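Side-chain contacts in cell division control protein 4 (Saccharomyces cerevisiae, PDB 3V7D), which recognises phosphorylated target proteins, among them the CDK inhibitor Sic1, as the substrate-binding F-box subunit of an SCF ubiquitin ligase: residues B[209-212]-B[217-220]; B[219-222]-B[228-231]; B[291-296]-B[300-305]; B[314-319]-B[323-328]. The protein carries 1 engineered substitution. All coordinates share one frame; numbering follows the deposited sequence.

All four contacts are antiparallel strand pairings in the WD40 propeller, and they differ in how deep they lie. Interactions 1 and 2 share Tyr-219 and Ile-220 on strand 218-224 and so hold three successive strands of one sheet; the first is partly buried, with Ile-217 exposed at the hairpin end, the second almost wholly buried. Interaction 3 joins the last two strands, 292-296 and the edge strand 301-306, of the next sheet, with exposed residues on 301-305 and two beta bulges. Interaction 4, largely buried, lies in the sheet after that and adds a side-chain hydroxyl bond to the backbone. Leu-292 of interaction 3 packs on Thr-316, Cys-325 and Ser-327 of interaction 4, sheet against sheet.

Interaction 1. Residues B[209-212]-B[217-220]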
loop_
_atom_site.group_PDB
_atom_site.type_symbol
_atom_site.label_atom_id
_atom_site.label_comp_id
_atom_site.label_asym_id
_atom_site.label_seq_id
_atom_site.Cartn_x
_atom_site.Cartn_y
_atom_site.Cartn_z
ATOM N N LEU B 209 -21.985 -3.592 8.448
ATOM C CA LEU B 209 -22.192 -4.308 7.191
ATOM C C LEU B 209 -20.952 -4.334 6.299
ATOM O O LEU B 209 -20.070 -3.482 6.413
ATOM C CB LEU B 209 -23.402 -3.746 6.427
ATOM C CG LEU B 209 -23.305 -2.440 5.639
ATOM C CD1 LEU B 209 -23.064 -2.732 4.174
ATOM C CD2 LEU B 209 -24.575 -1.625 5.805
ATOM N N ASP B 210 -20.893 -5.327 5.416
ATOM C CA ASP B 210 -19.824 -5.434 4.431
ATOM C C ASP B 210 -20.393 -5.983 3.130
ATOM O O ASP B 210 -21.475 -6.570 3.122
ATOM C CB ASP B 210 -18.714 -6.356 4.936
ATOM C CG ASP B 210 -17.376 -6.097 4.256
ATOM O OD1 ASP B 210 -17.341 -5.353 3.249
ATOM O OD2 ASP B 210 -16.358 -6.643 4.731
ATOM N N ILE B 211 -19.666 -5.788 2.034
ATOM C CA ILE B 211 -20.055 -6.344 0.743
ATOM C C ILE B 211 -18.931 -7.205 0.189
ATOM O O ILE B 211 -17.782 -6.766 0.116
ATOM C CB ILE B 211 -20.372 -5.246 -0.284
ATOM C CG1 ILE B 211 -21.474 -4.318 0.235
ATOM C CG2 ILE B 211 -20.776 -5.866 -1.619
ATOM C CD1 ILE B 211 -21.805 -3.184 -0.715
ATOM N N VAL B 212 -19.255 -8.434 -0.199
ATOM C CA VAL B 212 -18.249 -9.334 -0.750
ATOM C C VAL B 212 -18.619 -9.765 -2.160
ATOM O O VAL B 212 -19.789 -9.735 -2.537
ATOM C CB VAL B 212 -18.062 -10.578 0.129
ATOM C CG1 VAL B 212 -17.658 -10.172 1.537
ATOM C CG2 VAL B 212 -19.337 -11.417 0.149
ATOM N N ILE B 217 -20.322 -12.448 -8.197
ATOM C CA ILE B 217 -21.626 -12.035 -7.679
ATOM C C ILE B 217 -21.430 -11.312 -6.347
ATOM O O ILE B 217 -20.806 -11.846 -5.435
ATOM C CB ILE B 217 -22.587 -13.234 -7.465
ATOM C CG1 ILE B 217 -23.055 -13.797 -8.812
ATOM C CG2 ILE B 217 -23.777 -12.814 -6.583
ATOM C CD1 ILE B 217 -22.949 -15.287 -8.920
ATOM N N LYS B 218 -21.956 -10.097 -6.232
ATOM C CA LYS B 218 -21.805 -9.328 -5.001
ATOM C C LYS B 218 -22.909 -9.639 -3.991
ATOM O O LYS B 218 -24.092 -9.695 -4.337
ATOM C CB LYS B 218 -21.737 -7.828 -5.299
ATOM C CG LYS B 218 -20.515 -7.415 -6.115
ATOM C CD LYS B 218 -20.272 -5.916 -6.029
ATOM C CE LYS B 218 -19.043 -5.498 -6.823
ATOM N NZ LYS B 218 -18.567 -4.135 -6.438
ATOM N N TYR B 219 -22.502 -9.857 -2.744
ATOM C CA TYR B 219 -23.430 -10.131 -1.655
ATOM C C TYR B 219 -23.316 -9.062 -0.574
ATOM O O TYR B 219 -22.226 -8.560 -0.296
ATOM C CB TYR B 219 -23.143 -11.501 -1.032
ATOM C CG TYR B 219 -23.294 -12.675 -1.976
ATOM C CD1 TYR B 219 -22.237 -13.084 -2.780
ATOM C CD2 TYR B 219 -24.490 -13.384 -2.054
ATOM C CE1 TYR B 219 -22.367 -14.156 -3.641
ATOM C CE2 TYR B 219 -24.629 -14.460 -2.913
ATOM C CZ TYR B 219 -23.565 -14.842 -3.705
ATOM O OH TYR B 219 -23.690 -15.911 -4.563
ATOM N N ILE B 220 -24.441 -8.720 0.041
ATOM C CA ILE B 220 -24.429 -7.842 1.202
ATOM C C ILE B 220 -24.547 -8.679 2.471
ATOM O O ILE B 220 -25.367 -9.593 2.544
ATOM C CB ILE B 220 -25.599 -6.847 1.169
ATOM C CG1 ILE B 220 -25.672 -6.147 -0.186
ATOM C CG2 ILE B 220 -25.469 -5.838 2.295
ATOM C CD1 ILE B 220 -26.909 -5.285 -0.346
#
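Val-212 and Tyr-219 form a hydrogen-bonded antiparallel pair, their backbones joined twice. Tyr-219 N gives the shorter bond, 2.7 Å to Val-212 O and nearly straight at 169°; the return bond, Val-212 N to Tyr-219 O, is 3.0 Å. Both carbonyls take a CA-H...O contact as well, from Lys-218 CA to Val-212 O and from Ile-211 CA to Tyr-219 O.

The side-chain contacts divide between the two faces. On one, Val-212 CG2 meets Tyr-219 CB at 4.0 Å, and the edge of the tyrosine ring lies near Val-212 O. On the other, Ile-211 and Ile-220 form the non-hydrogen-bonded pair. With CG1 of Ile-211 beside its backbone N (chi1 -57°), CG2 is turned across to Tyr-219 O, 3.3 Å away. Both isoleucines also pack on Val-177 of the preceding sheet, where branched apolar residues suit the packing of one sheet on the next.

Asp-210 works through its carboxylate. Asp-210 OD1 accepts from Ile-211 N at 2.7 Å, while OD2 takes the N-H of Gly-278 in the following sheet. The pairing is the hairpin of strands 206-213 and 218-224, the two inner strands of a blade in a WD40 beta-propeller.

Interaction 2. Residues B[219-222]-B[228-231]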
loop_
_atom_site.group_PDB
_atom_site.type_symbol
_atom_site.label_atom_id
_atom_site.label_comp_id
_atom_site.label_asym_id
_atom_site.label_seq_id
_atom_site.Cartn_x
_atom_site.Cartn_y
_atom_site.Cartn_z
ATOM N N TYR B 219 -22.502 -9.857 -2.744
ATOM C CA TYR B 219 -23.430 -10.131 -1.655
ATOM C C TYR B 219 -23.316 -9.062 -0.574
ATOM O O TYR B 219 -22.226 -8.560 -0.296
ATOM C CB TYR B 219 -23.143 -11.501 -1.032
ATOM C CG TYR B 219 -23.294 -12.675 -1.976
ATOM C CD1 TYR B 219 -22.237 -13.084 -2.780
ATOM C CD2 TYR B 219 -24.490 -13.384 -2.054
ATOM C CE1 TYR B 219 -22.367 -14.156 -3.641
ATOM C CE2 TYR B 219 -24.629 -14.460 -2.913
ATOM C CZ TYR B 219 -23.565 -14.842 -3.705
ATOM O OH TYR B 219 -23.690 -15.911 -4.563
ATOM N N ILE B 220 -24.441 -8.720 0.041
ATOM C CA ILE B 220 -24.429 -7.842 1.202
ATOM C C ILE B 220 -24.547 -8.679 2.471
ATOM O O ILE B 220 -25.367 -9.593 2.544
ATOM C CB ILE B 220 -25.599 -6.847 1.169
ATOM C CG1 ILE B 220 -25.672 -6.147 -0.186
ATOM C CG2 ILE B 220 -25.469 -5.838 2.295
ATOM C CD1 ILE B 220 -26.909 -5.285 -0.346
ATOM N N VAL B 221 -23.721 -8.371 3.464
ATOM C CA VAL B 221 -23.779 -9.040 4.758
ATOM C C VAL B 221 -23.971 -7.994 5.846
ATOM O O VAL B 221 -23.154 -7.086 5.986
ATOM C CB VAL B 221 -22.487 -9.823 5.045
ATOM C CG1 VAL B 221 -22.657 -10.695 6.282
ATOM C CG2 VAL B 221 -22.105 -10.667 3.844
ATOM N N THR B 222 -25.048 -8.117 6.615
ATOM C CA THR B 222 -25.393 -7.092 7.596
ATOM C C THR B 222 -25.498 -7.645 9.011
ATOM O O THR B 222 -26.282 -8.556 9.273
ATOM C CB THR B 222 -26.721 -6.383 7.235
ATOM O OG1 THR B 222 -27.786 -7.344 7.185
ATOM C CG2 THR B 222 -26.607 -5.690 5.887
ATOM N N THR B 228 -27.918 -11.418 14.996
ATOM C CA THR B 228 -27.812 -12.171 13.752
ATOM C C THR B 228 -27.045 -11.421 12.673
ATOM O O THR B 228 -26.735 -10.235 12.815
ATOM C CB THR B 228 -29.202 -12.488 13.159
ATOM O OG1 THR B 228 -29.691 -11.344 12.444
ATOM C CG2 THR B 228 -30.192 -12.873 14.253
ATOM N N LEU B 229 -26.746 -12.133 11.592
ATOM C CA LEU B 229 -26.327 -11.511 10.345
ATOM C C LEU B 229 -27.247 -11.972 9.219
ATOM O O LEU B 229 -27.616 -13.146 9.147
ATOM C CB LEU B 229 -24.882 -11.864 10.005
ATOM C CG LEU B 229 -23.789 -11.299 10.910
ATOM C CD1 LEU B 229 -23.437 -12.283 12.020
ATOM C CD2 LEU B 229 -22.568 -10.944 10.082
ATOM N N HIS B 230 -27.627 -11.042 8.348
ATOM C CA HIS B 230 -28.426 -11.381 7.181
ATOM C C HIS B 230 -27.564 -11.291 5.933
ATOM O O HIS B 230 -26.718 -10.405 5.822
ATOM C CB HIS B 230 -29.626 -10.441 7.057
ATOM C CG HIS B 230 -30.757 -10.770 7.982
ATOM N ND1 HIS B 230 -30.565 -11.140 9.296
ATOM C CD2 HIS B 230 -32.098 -10.777 7.783
ATOM C CE1 HIS B 230 -31.736 -11.361 9.864
ATOM N NE2 HIS B 230 -32.684 -11.147 8.968
ATOM N N VAL B 231 -27.768 -12.212 4.999
ATOM C CA VAL B 231 -27.037 -12.183 3.736
ATOM C C VAL B 231 -27.989 -11.873 2.578
ATOM O O VAL B 231 -29.070 -12.455 2.475
ATOM C CB VAL B 231 -26.271 -13.503 3.479
ATOM C CG1 VAL B 231 -25.477 -13.416 2.185
ATOM C CG2 VAL B 231 -25.344 -13.820 4.649
#
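Thr-222 and His-230 pair as hydrogen-bonded partners where strands 219-222 and 229-231 run antiparallel, their axes 4.7 Å apart and 168° between their directions. Thr-222 N reaches His-230 O at 2.9 Å, and His-230 N returns to Thr-222 O at 3.0 Å. Val-221 and Val-231 make the adjacent non-hydrogen-bonded pair. Here CA-H groups approach the carbonyls: Val-231 CA lies 3.3 Å from Ile-220 O, and Val-221 CA lies 3.4 Å from His-230 O.

On the valine face the contact is mainly apolar. Val-221 holds CG1 anti to the backbone N (chi1 -171°), which sends this methyl across to Leu-229 CD2 at 3.8 Å; the same methyl touches Val-231 CG2 more loosely. Tyr-219 adds the CD2 side of its ring, obliquely placed against Val-231 CG1. Beta-branched valines suit extended strands, and Leu-229 reaches farther, to Val-273 and Val-276 of the next sheet.

The other face is mixed. Thr-222 OG1 sits between its own backbone N and carbonyl carbon (chi1 60°), 3.6 Å from His-230 CB, and hydrogen-bonds to His-202 NE2 and Trp-232 NE1. The His-230 ring turns away from strand 219-222 to meet the rings of His-202 and Trp-232, while Thr-228 OG1, bonded to Asp-226, lies in plane at its edge.

Backbone bonds and apolar packing thus join the strands, whereas the threonine hydroxyl is committed to the His-Ser/Thr-Trp hydrogen-bond network of WD40 repeats, which links loop residue His-202 to strands 218-224 and 229-233.

Interaction 3. Residues B[291-296]-B[300-305]; sequences TLIVWD and MKCLYI
Val-294 O is the acceptor for two successive amides: Leu-303 N at 2.8 Å, close to the carbonyl direction, and Tyr-304 N through a weak bond of 3.5 Å. Two residues thus face one, a classic beta bulge, while Val-294 N bonds to Tyr-304 O. Near the turn, Asp-296 N donates to Lys-301 O at 3.0 Å, and Asp-296 O takes Lys-301 N from above its carbonyl plane. Met-300 and Lys-301 both face Asp-296, a G1 beta bulge. Asp-296 OD1 accepts from Ala-298 N and Gln-299 N within the turn.

These strands form the outer hairpin of a WD40 propeller blade, and Trp-295 belongs to the repeat's closing Trp-Asp pair.

Among the apolar contacts, the flat indole offers Ile-293 a broad surface: CG2, anti to its backbone nitrogen, lies over one face, 3.3 Å above the ring plane. Ile-293 CG2 also touches Cys-302 SG at 3.6 Å. Trp-295 CZ3 meets Cys-302 CB at 3.9 Å, and the sulfur stands above the six-membered ring at a distance, a sulfur-aromatic contact. Replacing Trp-295 by an alanine would probably leave Ile-293 CG2 and Cys-302 without the ring they pack on, and Ser-285 OG without its indole N-H partner. On the sheet face of Val-294 and Asp-296, Leu-303 CD1 reaches Asp-296 CB at 4.0 Å, and Val-294 CG2 packs on Tyr-304 CB.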
loop_
_atom_site.group_PDB
_atom_site.type_symbol
_atom_site.label_atom_id
_atom_site.label_comp_id
_atom_site.label_asym_id
_atom_site.label_seq_id
_atom_site.Cartn_x
_atom_site.Cartn_y
_atom_site.Cartn_z
ATOM N N THR B 291 -17.134 -13.247 21.390
ATOM C CA THR B 291 -16.705 -14.259 20.434
ATOM C C THR B 291 -16.761 -13.746 19.002
ATOM O O THR B 291 -17.455 -12.773 18.698
ATOM C CB THR B 291 -17.589 -15.521 20.504
ATOM O OG1 THR B 291 -18.886 -15.229 19.962
ATOM C CG2 THR B 291 -17.732 -16.011 21.941
ATOM N N LEU B 292 -16.030 -14.415 18.121
ATOM C CA LEU B 292 -16.157 -14.161 16.697
ATOM C C LEU B 292 -16.573 -15.440 15.993
ATOM O O LEU B 292 -16.297 -16.539 16.473
ATOM C CB LEU B 292 -14.845 -13.657 16.104
ATOM C CG LEU B 292 -14.249 -12.398 16.729
ATOM C CD1 LEU B 292 -13.188 -12.774 17.752
ATOM C CD2 LEU B 292 -13.675 -11.515 15.647
ATOM N N ILE B 293 -17.239 -15.297 14.854
ATOM C CA ILE B 293 -17.586 -16.455 14.048
ATOM C C ILE B 293 -17.101 -16.274 12.617
ATOM O O ILE B 293 -17.254 -15.201 12.030
ATOM C CB ILE B 293 -19.107 -16.742 14.069
ATOM C CG1 ILE B 293 -19.580 -16.999 15.501
ATOM C CG2 ILE B 293 -19.427 -17.943 13.205
ATOM C CD1 ILE B 293 -21.047 -17.384 15.611
ATOM N N VAL B 294 -16.490 -17.321 12.072
ATOM C CA VAL B 294 -16.077 -17.329 10.677
ATOM C C VAL B 294 -17.136 -18.054 9.862
ATOM O O VAL B 294 -17.388 -19.238 10.076
ATOM C CB VAL B 294 -14.730 -18.042 10.493
ATOM C CG1 VAL B 294 -14.273 -17.943 9.045
ATOM C CG2 VAL B 294 -13.687 -17.455 11.432
ATOM N N TRP B 295 -17.761 -17.339 8.934
ATOM C CA TRP B 295 -18.870 -17.893 8.167
ATOM C C TRP B 295 -18.471 -18.240 6.736
ATOM O O TRP B 295 -17.534 -17.666 6.183
ATOM C CB TRP B 295 -20.036 -16.906 8.124
ATOM C CG TRP B 295 -20.497 -16.405 9.459
ATOM C CD1 TRP B 295 -20.079 -15.273 10.101
ATOM C CD2 TRP B 295 -21.488 -17.002 10.305
ATOM N NE1 TRP B 295 -20.741 -15.135 11.297
ATOM C CE2 TRP B 295 -21.614 -16.182 11.444
ATOM C CE3 TRP B 295 -22.275 -18.153 10.213
ATOM C CZ2 TRP B 295 -22.491 -16.480 12.484
ATOM C CZ3 TRP B 295 -23.147 -18.446 11.246
ATOM C CH2 TRP B 295 -23.246 -17.614 12.367
ATOM N N ASP B 296 -19.203 -19.180 6.147
ATOM C CA ASP B 296 -19.093 -19.483 4.726
ATOM C C ASP B 296 -20.425 -19.111 4.085
ATOM O O ASP B 296 -21.370 -19.897 4.102
ATOM C CB ASP B 296 -18.793 -20.970 4.514
ATOM C CG ASP B 296 -18.461 -21.309 3.066
ATOM O OD1 ASP B 296 -19.103 -20.763 2.146
ATOM O OD2 ASP B 296 -17.552 -22.136 2.848
ATOM N N MET B 300 -23.701 -20.868 3.772
ATOM C CA MET B 300 -24.450 -20.311 4.896
ATOM C C MET B 300 -24.263 -21.167 6.143
ATOM O O MET B 300 -25.231 -21.544 6.803
ATOM C CB MET B 300 -25.934 -20.166 4.551
ATOM C CG MET B 300 -26.203 -19.211 3.400
ATOM S SD MET B 300 -25.677 -17.524 3.768
ATOM C CE MET B 300 -26.907 -17.053 4.983
ATOM N N LYS B 301 -23.008 -21.474 6.455
ATOM C CA LYS B 301 -22.689 -22.325 7.592
ATOM C C LYS B 301 -21.562 -21.729 8.429
ATOM O O LYS B 301 -20.694 -21.023 7.912
ATOM C CB LYS B 301 -22.304 -23.729 7.112
ATOM C CG LYS B 301 -22.131 -24.755 8.224
ATOM C CD LYS B 301 -21.846 -26.142 7.665
ATOM C CE LYS B 301 -21.789 -27.185 8.772
ATOM N NZ LYS B 301 -21.675 -28.570 8.232
ATOM N N CYS B 302 -21.593 -22.009 9.728
ATOM C CA CYS B 302 -20.529 -21.603 10.632
ATOM C C CYS B 302 -19.325 -22.520 10.458
ATOM O O CYS B 302 -19.463 -23.739 10.476
ATOM C CB CYS B 302 -21.019 -21.643 12.079
ATOM S SG CYS B 302 -19.704 -21.521 13.312
ATOM N N LEU B 303 -18.148 -21.928 10.283
ATOM C CA LEU B 303 -16.919 -22.700 10.115
ATOM C C LEU B 303 -16.177 -22.822 11.435
ATOM O O LEU B 303 -15.799 -23.919 11.848
ATOM C CB LEU B 303 -16.009 -22.056 9.067
ATOM C CG LEU B 303 -16.484 -22.104 7.614
ATOM C CD1 LEU B 303 -15.486 -21.405 6.702
ATOM C CD2 LEU B 303 -16.700 -23.547 7.175
ATOM N N TYR B 304 -15.968 -21.689 12.094
ATOM C CA TYR B 304 -15.290 -21.673 13.381
ATOM C C TYR B 304 -15.945 -20.698 14.344
ATOM O O TYR B 304 -16.554 -19.711 13.936
ATOM C CB TYR B 304 -13.820 -21.286 13.217
ATOM C CG TYR B 304 -13.034 -22.155 12.266
ATOM C CD1 TYR B 304 -12.694 -23.461 12.605
ATOM C CD2 TYR B 304 -12.610 -21.663 11.039
ATOM C CE1 TYR B 304 -11.964 -24.256 11.739
ATOM C CE2 TYR B 304 -11.881 -22.448 10.167
ATOM C CZ TYR B 304 -11.561 -23.743 10.520
ATOM O OH TYR B 304 -10.835 -24.526 9.653
ATOM N N ILE B 305 -15.813 -20.990 15.630
ATOM C CA ILE B 305 -16.151 -20.033 16.664
ATOM C C ILE B 305 -14.864 -19.688 17.389
ATOM O O ILE B 305 -14.195 -20.566 17.935
ATOM C CB ILE B 305 -17.163 -20.594 17.665
ATOM C CG1 ILE B 305 -18.437 -21.036 16.942
ATOM C CG2 ILE B 305 -17.477 -19.555 18.726
ATOM C CD1 ILE B 305 -19.484 -21.650 17.856
#

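Interaction 4. Residues B[314-319]-B[323-328]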
loop_
_atom_site.group_PDB
_atom_site.type_symbol
_atom_site.label_atom_id
_atom_site.label_comp_id
_atom_site.label_asym_id
_atom_site.label_seq_id
_atom_site.Cartn_x
_atom_site.Cartn_y
_atom_site.Cartn_z
ATOM N N TYR B 314 -15.050 -5.397 19.452
ATOM C CA TYR B 314 -15.455 -4.127 18.864
ATOM C C TYR B 314 -15.049 -3.998 17.400
ATOM O O TYR B 314 -15.653 -3.240 16.647
ATOM C CB TYR B 314 -14.901 -2.957 19.678
ATOM C CG TYR B 314 -15.835 -2.504 20.774
ATOM C CD1 TYR B 314 -15.817 -3.106 22.025
ATOM C CD2 TYR B 314 -16.750 -1.483 20.551
ATOM C CE1 TYR B 314 -16.678 -2.695 23.026
ATOM C CE2 TYR B 314 -17.611 -1.065 21.544
ATOM C CZ TYR B 314 -17.574 -1.672 22.779
ATOM O OH TYR B 314 -18.438 -1.255 23.769
ATOM N N SER B 315 -14.034 -4.752 16.997
ATOM C CA SER B 315 -13.516 -4.640 15.646
ATOM C C SER B 315 -12.863 -5.932 15.185
ATOM O O SER B 315 -12.140 -6.581 15.945
ATOM C CB SER B 315 -12.498 -3.501 15.576
ATOM O OG SER B 315 -11.991 -3.359 14.266
ATOM N N THR B 316 -13.112 -6.300 13.934
ATOM C CA THR B 316 -12.402 -7.424 13.340
ATOM C C THR B 316 -12.007 -7.170 11.887
ATOM O O THR B 316 -12.687 -6.453 11.146
ATOM C CB THR B 316 -13.203 -8.735 13.431
ATOM O OG1 THR B 316 -12.339 -9.840 13.137
ATOM C CG2 THR B 316 -14.377 -8.731 12.454
ATOM N N ILE B 317 -10.890 -7.760 11.491
ATOM C CA ILE B 317 -10.462 -7.726 10.104
ATOM C C ILE B 317 -10.205 -9.142 9.622
ATOM O O ILE B 317 -9.532 -9.922 10.296
ATOM C CB ILE B 317 -9.184 -6.892 9.926
ATOM C CG1 ILE B 317 -9.480 -5.409 10.173
ATOM C CG2 ILE B 317 -8.602 -7.094 8.529
ATOM C CD1 ILE B 317 -8.291 -4.510 9.936
ATOM N N TYR B 318 -10.761 -9.483 8.467
ATOM C CA TYR B 318 -10.415 -10.736 7.820
ATOM C C TYR B 318 -9.221 -10.508 6.898
ATOM O O TYR B 318 -9.355 -9.920 5.828
ATOM C CB TYR B 318 -11.608 -11.299 7.040
ATOM C CG TYR B 318 -11.281 -12.515 6.201
ATOM C CD1 TYR B 318 -10.432 -13.507 6.677
ATOM C CD2 TYR B 318 -11.840 -12.683 4.936
ATOM C CE1 TYR B 318 -10.134 -14.624 5.914
ATOM C CE2 TYR B 318 -11.551 -13.802 4.166
ATOM C CZ TYR B 318 -10.695 -14.767 4.662
ATOM O OH TYR B 318 -10.397 -15.879 3.908
ATOM N N ASP B 319 -8.050 -10.959 7.335
ATOM C CA ASP B 319 -6.856 -10.920 6.505
ATOM C C ASP B 319 -6.923 -12.088 5.530
ATOM O O ASP B 319 -6.464 -13.183 5.841
ATOM C CB ASP B 319 -5.602 -11.034 7.378
ATOM C CG ASP B 319 -4.313 -10.809 6.598
ATOM O OD1 ASP B 319 -4.355 -10.761 5.349
ATOM O OD2 ASP B 319 -3.249 -10.692 7.242
ATOM N N LYS B 323 -4.930 -15.519 5.162
ATOM C CA LYS B 323 -5.941 -16.411 5.730
ATOM C C LYS B 323 -5.904 -16.379 7.252
ATOM O O LYS B 323 -5.722 -17.408 7.908
ATOM C CB LYS B 323 -5.780 -17.843 5.211
ATOM C CG LYS B 323 -5.996 -17.987 3.712
ATOM C CD LYS B 323 -6.147 -19.449 3.317
ATOM C CE LYS B 323 -7.395 -20.068 3.938
ATOM N NZ LYS B 323 -8.653 -19.621 3.267
ATOM N N ARG B 324 -6.061 -15.181 7.805
ATOM C CA ARG B 324 -6.055 -14.985 9.246
ATOM C C ARG B 324 -7.188 -14.065 9.669
ATOM O O ARG B 324 -7.771 -13.356 8.849
ATOM C CB ARG B 324 -4.733 -14.366 9.700
ATOM C CG ARG B 324 -3.505 -15.222 9.462
ATOM C CD ARG B 324 -2.248 -14.430 9.794
ATOM N NE ARG B 324 -1.029 -15.169 9.480
ATOM C CZ ARG B 324 0.191 -14.642 9.526
ATOM N NH1 ARG B 324 0.355 -13.371 9.869
ATOM N NH2 ARG B 324 1.245 -15.387 9.226
ATOM N N CYS B 325 -7.491 -14.080 10.961
ATOM C CA CYS B 325 -8.434 -13.131 11.521
ATOM C C CYS B 325 -7.782 -12.332 12.634
ATOM O O CYS B 325 -7.054 -12.877 13.470
ATOM C CB CYS B 325 -9.671 -13.837 12.070
ATOM S SG CYS B 325 -10.742 -12.712 12.995
ATOM N N ILE B 326 -8.055 -11.035 12.639
ATOM C CA ILE B 326 -7.576 -10.148 13.686
ATOM C C ILE B 326 -8.783 -9.624 14.447
ATOM O O ILE B 326 -9.755 -9.173 13.838
ATOM C CB ILE B 326 -6.803 -8.967 13.083
ATOM C CG1 ILE B 326 -5.685 -9.485 12.180
ATOM C CG2 ILE B 326 -6.255 -8.067 14.180
ATOM C CD1 ILE B 326 -5.366 -8.571 11.020
ATOM N N SER B 327 -8.731 -9.699 15.774
ATOM C CA SER B 327 -9.860 -9.283 16.603
ATOM C C SER B 327 -9.423 -8.305 17.683
ATOM O O SER B 327 -8.365 -8.472 18.289
ATOM C CB SER B 327 -10.535 -10.501 17.239
ATOM O OG SER B 327 -9.643 -11.205 18.089
ATOM N N ALA B 328 -10.237 -7.280 17.919
ATOM C CA ALA B 328 -9.910 -6.268 18.920
ATOM C C ALA B 328 -11.027 -6.186 19.944
ATOM O O ALA B 328 -12.204 -6.178 19.585
ATOM C CB ALA B 328 -9.677 -4.913 18.264
#
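Thr-316 and Cys-325 meet through their side chains in the inner hairpin of a WD40 propeller blade, strands 313-319 and 324-329. Threonine combines a beta-branched shape suited to a strand with a hydroxyl. Thr-316 places OG1 anti to its backbone N (chi1 -166°), aiming it across at Ile-326 O, to which it donates at 2.8 Å from above the carbonyl plane. Ile-317 N also bonds to Ile-326 O, at 3.0 Å, so two donors grip it. Cys-325 SG, likewise anti to its own N, comes within 3.3 Å of Thr-316 OG1. A valine in place of Thr-316 would probably leave Ile-326 O with only the Ile-317 amide of this pair and put a methyl where the hydroxyl meets the cysteine sulfur.

Tyr-318 swings its ring along the strand pair (chi1 173°), setting CD1 3.4 Å from Arg-324 O, which lies at the ring edge. Lys-323, bent at its last two torsions, runs beside the tyrosine. On the other face, Ile-317 CB touches Ile-326 CD1. Small residues let Ser-315 CB and Ala-328 CB come to 4.1 Å. Tyr-314 and Ser-315 both face Ala-328, a classic bulge, and Tyr-314 packs on an apolar side chain of the bound peptide.

Asp-319 directs its carboxylate to Arg-322 in a salt bridge, while the extended Arg-324 bonds to Asn-380 O and Tyr-382 OH; Asp-319 OD2 and Arg-324 NH1 stay 5.2 Å apart.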